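Local structure of sulfatase (Bacteroides fragilis CAG:558, 6USS) at residues Lys279-Leu291 and Gly324-Lys336. The protein probably acts as an arylsulfatase, a calcium-binding hydrolase of gut bacteria that removes sulfate groups from aryl sulfate esters. The protein carries 1 engineered substitution. Sequence-based numbering, arbitrary orientation.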
loop_
_atom_site.group_PDB
_atom_site.type_symbol
_atom_site.label_atom_id
_atom_site.label_comp_id
_atom_site.label_asym_id
_atom_site.label_seq_id
_atom_site.Cartn_x
_atom_site.Cartn_y
_atom_site.Cartn_z
ATOM N N LYS A 279 9.951 -25.463 -36.399
ATOM C CA LYS A 279 10.584 -26.601 -35.739
ATOM C C LYS A 279 9.790 -27.886 -35.931
ATOM O O LYS A 279 10.318 -28.978 -35.684
ATOM C CB LYS A 279 10.722 -26.331 -34.238
ATOM C CG LYS A 279 12.105 -25.949 -33.736
ATOM C CD LYS A 279 12.016 -25.618 -32.245
ATOM C CE LYS A 279 13.372 -25.431 -31.622
ATOM N NZ LYS A 279 13.254 -25.332 -30.139
ATOM N N GLY A 280 8.525 -27.778 -36.327
ATOM C CA GLY A 280 7.694 -28.939 -36.551
ATOM C C GLY A 280 6.600 -29.171 -35.537
ATOM O O GLY A 280 5.985 -30.239 -35.560
ATOM N N LEU A 281 6.333 -28.225 -34.649
ATOM C CA LEU A 281 5.318 -28.445 -33.634
ATOM C C LEU A 281 3.926 -28.139 -34.181
ATOM O O LEU A 281 3.751 -27.322 -35.094
ATOM C CB LEU A 281 5.574 -27.575 -32.408
ATOM C CG LEU A 281 6.732 -27.897 -31.470
ATOM C CD1 LEU A 281 8.088 -27.721 -32.170
ATOM C CD2 LEU A 281 6.617 -26.971 -30.263
ATOM N N THR A 282 2.934 -28.819 -33.617
ATOM C CA THR A 282 1.549 -28.511 -33.910
ATOM C C THR A 282 1.231 -27.094 -33.434
ATOM O O THR A 282 1.911 -26.569 -32.552
ATOM C CB THR A 282 0.647 -29.510 -33.212
ATOM O OG1 THR A 282 0.704 -29.248 -31.804
ATOM C CG2 THR A 282 1.130 -30.927 -33.481
ATOM N N PRO A 283 0.216 -26.447 -34.015
ATOM C CA PRO A 283 -0.086 -25.059 -33.616
ATOM C C PRO A 283 -0.304 -24.884 -32.124
ATOM O O PRO A 283 0.256 -23.952 -31.525
ATOM C CB PRO A 283 -1.353 -24.743 -34.417
ATOM C CG PRO A 283 -1.253 -25.608 -35.619
ATOM C CD PRO A 283 -0.619 -26.894 -35.144
ATOM N N LYS A 284 -1.111 -25.755 -31.511
ATOM C CA LYS A 284 -1.304 -25.723 -30.065
ATOM C C LYS A 284 0.032 -25.755 -29.337
ATOM O O LYS A 284 0.290 -24.937 -28.444
ATOM C CB LYS A 284 -2.171 -26.903 -29.624
ATOM C CG LYS A 284 -3.630 -26.779 -29.963
ATOM C CD LYS A 284 -4.370 -28.024 -29.507
ATOM C CE LYS A 284 -5.850 -27.933 -29.791
ATOM N NZ LYS A 284 -6.101 -27.982 -31.235
ATOM N N GLU A 285 0.915 -26.676 -29.729
ATOM C CA GLU A 285 2.188 -26.787 -29.025
ATOM C C GLU A 285 3.132 -25.633 -29.379
ATOM O O GLU A 285 3.922 -25.201 -28.533
ATOM C CB GLU A 285 2.835 -28.151 -29.309
ATOM C CG GLU A 285 2.046 -29.364 -28.767
ATOM C CD GLU A 285 1.770 -29.302 -27.262
ATOM O OE1 GLU A 285 2.717 -29.499 -26.458
ATOM O OE2 GLU A 285 0.602 -29.054 -26.877
ATOM N N ALA A 286 3.060 -25.103 -30.601
ATOM C CA ALA A 286 3.861 -23.926 -30.917
ATOM C C ALA A 286 3.429 -22.721 -30.081
ATOM O O ALA A 286 4.273 -21.934 -29.644
ATOM C CB ALA A 286 3.780 -23.600 -32.405
ATOM N N ALA A 287 2.122 -22.559 -29.840
ATOM C CA ALA A 287 1.683 -21.466 -28.976
ATOM C C ALA A 287 2.136 -21.681 -27.529
ATOM O O ALA A 287 2.523 -20.721 -26.846
ATOM C CB ALA A 287 0.166 -21.293 -29.053
ATOM N N TYR A 288 2.094 -22.921 -27.034
ATOM C CA TYR A 288 2.584 -23.165 -25.681
ATOM C C TYR A 288 4.069 -22.833 -25.584
ATOM O O TYR A 288 4.491 -22.071 -24.705
ATOM C CB TYR A 288 2.316 -24.618 -25.265
ATOM C CG TYR A 288 2.281 -24.863 -23.755
ATOM C CD1 TYR A 288 1.289 -24.297 -22.950
ATOM C CD2 TYR A 288 3.228 -25.679 -23.139
ATOM C CE1 TYR A 288 1.252 -24.528 -21.564
ATOM C CE2 TYR A 288 3.197 -25.915 -21.764
ATOM C CZ TYR A 288 2.208 -25.333 -20.983
ATOM O OH TYR A 288 2.185 -25.571 -19.629
ATOM N N ALA A 289 4.873 -23.379 -26.500
ATOM C CA ALA A 289 6.307 -23.096 -26.526
ATOM C C ALA A 289 6.585 -21.600 -26.549
ATOM O O ALA A 289 7.531 -21.123 -25.906
ATOM C CB ALA A 289 6.948 -23.764 -27.742
ATOM N N ALA A 290 5.759 -20.843 -27.281
ATOM C CA ALA A 290 5.956 -19.407 -27.380
ATOM C C ALA A 290 5.637 -18.708 -26.057
ATOM O O ALA A 290 6.323 -17.748 -25.680
ATOM C CB ALA A 290 5.117 -18.851 -28.528
ATOM N N LEU A 291 4.618 -19.182 -25.325
ATOM C CA LEU A 291 4.372 -18.653 -23.982
ATOM C C LEU A 291 5.563 -18.915 -23.071
ATOM O O LEU A 291 5.978 -18.038 -22.308
ATOM C CB LEU A 291 3.118 -19.277 -23.374
ATOM C CG LEU A 291 1.781 -18.831 -23.942
ATOM C CD1 LEU A 291 0.609 -19.170 -22.975
ATOM C CD2 LEU A 291 1.848 -17.352 -24.264
ATOM N N GLY A 324 1.428 -27.762 -11.581
ATOM C CA GLY A 324 1.787 -28.455 -12.807
ATOM C C GLY A 324 1.110 -27.885 -14.044
ATOM O O GLY A 324 0.113 -27.163 -13.987
ATOM N N GLY A 325 1.677 -28.202 -15.201
ATOM C CA GLY A 325 1.082 -27.751 -16.444
ATOM C C GLY A 325 -0.293 -28.355 -16.657
ATOM O O GLY A 325 -0.615 -29.431 -16.151
ATOM N N LEU A 326 -1.125 -27.636 -17.404
ATOM C CA LEU A 326 -2.467 -28.120 -17.716
ATOM C C LEU A 326 -2.390 -29.290 -18.692
ATOM O O LEU A 326 -1.958 -29.129 -19.837
ATOM C CB LEU A 326 -3.312 -26.989 -18.295
ATOM C CG LEU A 326 -4.735 -27.315 -18.728
ATOM C CD1 LEU A 326 -5.569 -27.640 -17.526
ATOM C CD2 LEU A 326 -5.325 -26.138 -19.467
ATOM N N SER A 327 -2.799 -30.474 -18.236
ATOM C CA SER A 327 -2.785 -31.670 -19.072
ATOM C C SER A 327 -4.159 -32.323 -19.178
ATOM O O SER A 327 -4.250 -33.469 -19.635
ATOM C CB SER A 327 -1.764 -32.681 -18.546
ATOM O OG SER A 327 -1.900 -32.834 -17.152
ATOM N N SER A 328 -5.223 -31.610 -18.799
ATOM C CA SER A 328 -6.596 -32.107 -18.788
ATOM C C SER A 328 -7.359 -31.810 -20.067
ATOM O O SER A 328 -8.443 -32.371 -20.259
ATOM C CB SER A 328 -7.417 -31.445 -17.678
ATOM O OG SER A 328 -6.683 -31.263 -16.499
ATOM N N GLU A 329 -6.867 -30.902 -20.905
ATOM C CA GLU A 329 -7.719 -30.263 -21.903
ATOM C C GLU A 329 -7.154 -30.398 -23.310
ATOM O O GLU A 329 -6.174 -29.707 -23.652
ATOM C CB GLU A 329 -7.925 -28.796 -21.531
ATOM C CG GLU A 329 -8.744 -28.643 -20.263
ATOM C CD GLU A 329 -9.223 -27.223 -20.016
ATOM O OE1 GLU A 329 -8.714 -26.303 -20.699
ATOM O OE2 GLU A 329 -10.104 -27.031 -19.134
ATOM N N PRO A 330 -7.744 -31.244 -24.163
ATOM C CA PRO A 330 -7.169 -31.458 -25.502
ATOM C C PRO A 330 -7.349 -30.275 -26.435
ATOM O O PRO A 330 -6.635 -30.186 -27.437
ATOM C CB PRO A 330 -7.923 -32.693 -26.020
ATOM C CG PRO A 330 -8.748 -33.204 -24.847
ATOM C CD PRO A 330 -8.955 -32.051 -23.942
ATOM N N GLY A 331 -8.287 -29.376 -26.152
ATOM C CA GLY A 331 -8.399 -28.144 -26.912
ATOM C C GLY A 331 -7.254 -27.165 -26.713
ATOM O O GLY A 331 -7.139 -26.209 -27.483
ATOM N N TRP A 332 -6.402 -27.371 -25.714
ATOM C CA TRP A 332 -5.238 -26.514 -25.563
ATOM C C TRP A 332 -3.920 -27.222 -25.822
ATOM O O TRP A 332 -2.951 -26.560 -26.201
ATOM C CB TRP A 332 -5.203 -25.891 -24.164
ATOM C CG TRP A 332 -6.250 -24.843 -23.956
ATOM C CD1 TRP A 332 -7.213 -24.825 -22.980
ATOM C CD2 TRP A 332 -6.443 -23.643 -24.732
ATOM N NE1 TRP A 332 -7.988 -23.684 -23.097
ATOM C CE2 TRP A 332 -7.543 -22.949 -24.166
ATOM C CE3 TRP A 332 -5.797 -23.089 -25.846
ATOM C CZ2 TRP A 332 -8.006 -21.733 -24.677
ATOM C CZ3 TRP A 332 -6.258 -21.879 -26.355
ATOM C CH2 TRP A 332 -7.354 -21.214 -25.769
ATOM N N ARG A 333 -3.854 -28.540 -25.646
ATOM C CA ARG A 333 -2.590 -29.255 -25.768
ATOM C C ARG A 333 -2.765 -30.488 -26.639
ATOM O O ARG A 333 -3.796 -31.169 -26.572
ATOM C CB ARG A 333 -2.031 -29.676 -24.395
ATOM C CG ARG A 333 -1.939 -28.552 -23.358
ATOM C CD ARG A 333 -0.892 -27.514 -23.737
ATOM N NE ARG A 333 0.412 -28.117 -24.004
ATOM C CZ ARG A 333 1.274 -28.523 -23.071
ATOM N NH1 ARG A 333 0.994 -28.393 -21.772
ATOM N NH2 ARG A 333 2.432 -29.059 -23.448
ATOM N N ASP A 334 -1.755 -30.755 -27.469
ATOM C CA ASP A 334 -1.651 -31.995 -28.219
ATOM C C ASP A 334 -0.769 -32.971 -27.442
ATOM O O ASP A 334 -0.260 -32.662 -26.359
ATOM C CB ASP A 334 -1.108 -31.742 -29.628
ATOM C CG ASP A 334 -2.146 -31.104 -30.556
ATOM O OD1 ASP A 334 -3.327 -31.527 -30.530
ATOM O OD2 ASP A 334 -1.788 -30.177 -31.309
ATOM N N GLY A 335 -0.592 -34.163 -28.008
ATOM C CA GLY A 335 0.016 -35.274 -27.308
ATOM C C GLY A 335 -0.990 -36.062 -26.481
ATOM O O GLY A 335 -2.103 -35.614 -26.202
ATOM N N LYS A 336 -0.579 -37.269 -26.089
ATOM C CA LYS A 336 -1.446 -38.146 -25.308
ATOM C C LYS A 336 -1.943 -37.413 -24.070
ATOM O O LYS A 336 -1.151 -36.895 -23.276
ATOM C CB LYS A 336 -0.687 -39.417 -24.920
ATOM C CG LYS A 336 -1.471 -40.400 -24.073
ATOM C CD LYS A 336 -0.967 -41.832 -24.282
ATOM C CE LYS A 336 -0.711 -42.552 -22.948
ATOM N NZ LYS A 336 -1.952 -42.769 -22.137
HETATM O O HOH W 1 -2.168 -24.181 -27.294
HETATM O O HOH W 2 -2.389 -28.118 -32.540
HETATM O O HOH W 3 -4.930 -30.372 -32.132
HETATM O O HOH W 4 2.375 -32.165 -25.788
HETATM O O HOH W 5 -0.074 -25.199 -18.193
#
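The guanidinium of Arg333 meets Glu285 along its edge and Tyr288 over one face; the two residues lie about one helical turn apart near the start of helix 283-308. In the sulfatase fold, of the alkaline phosphatase clan, this joins that helix to the loop after strand 315-321, whose beginning holds the calcium ligands Asp322 and Asn323. The Arg333 chain folds back through bends at chi2 (-68°) and chi3 (-53°), which brings its guanidinium to the helix although its CB points away. Glu285 meets it side-on with a nearly coplanar carboxylate: Arg333 NH2 donates to the syn lone pair of Glu285 OE1 at 3.1 Å, almost straight, while Arg333 NE reaches Glu285 OE2 at 3.0 Å. The backbone N of Asp334 also donates to that OE2 from above the carboxylate plane, so one oxygen holds both side chain and backbone of the loop.

One face of the same guanidinium lies flat on the Tyr288 ring, the planes 14° apart. Arg333 CZ sits 3.6 Å from the ring centroid in a cation-pi stack, NH1 lies out toward the rim, and CD adds a CH-pi contact. Salt bridge at the edge and ring over the face together restrict rotation of the group. The Tyr288 hydroxyl bonds to Asp48 and, through a water, to Leu326 N.

At the helix start, Thr282 OG1 donates to the anti lone pair of Asp334 OD2 at 2.7 Å and, as N-cap, weakly accepts from Glu285 N. A water links this carboxylate oxygen to Lys284 N, so Asp334 also reaches a backbone N-H of the first turn. The Lys284 chain runs out over the loop carbonyls, its CE 3.2 Å from Gly331 O; a bend at chi4 leaves NZ joined to Asp334 OD1 through a single water.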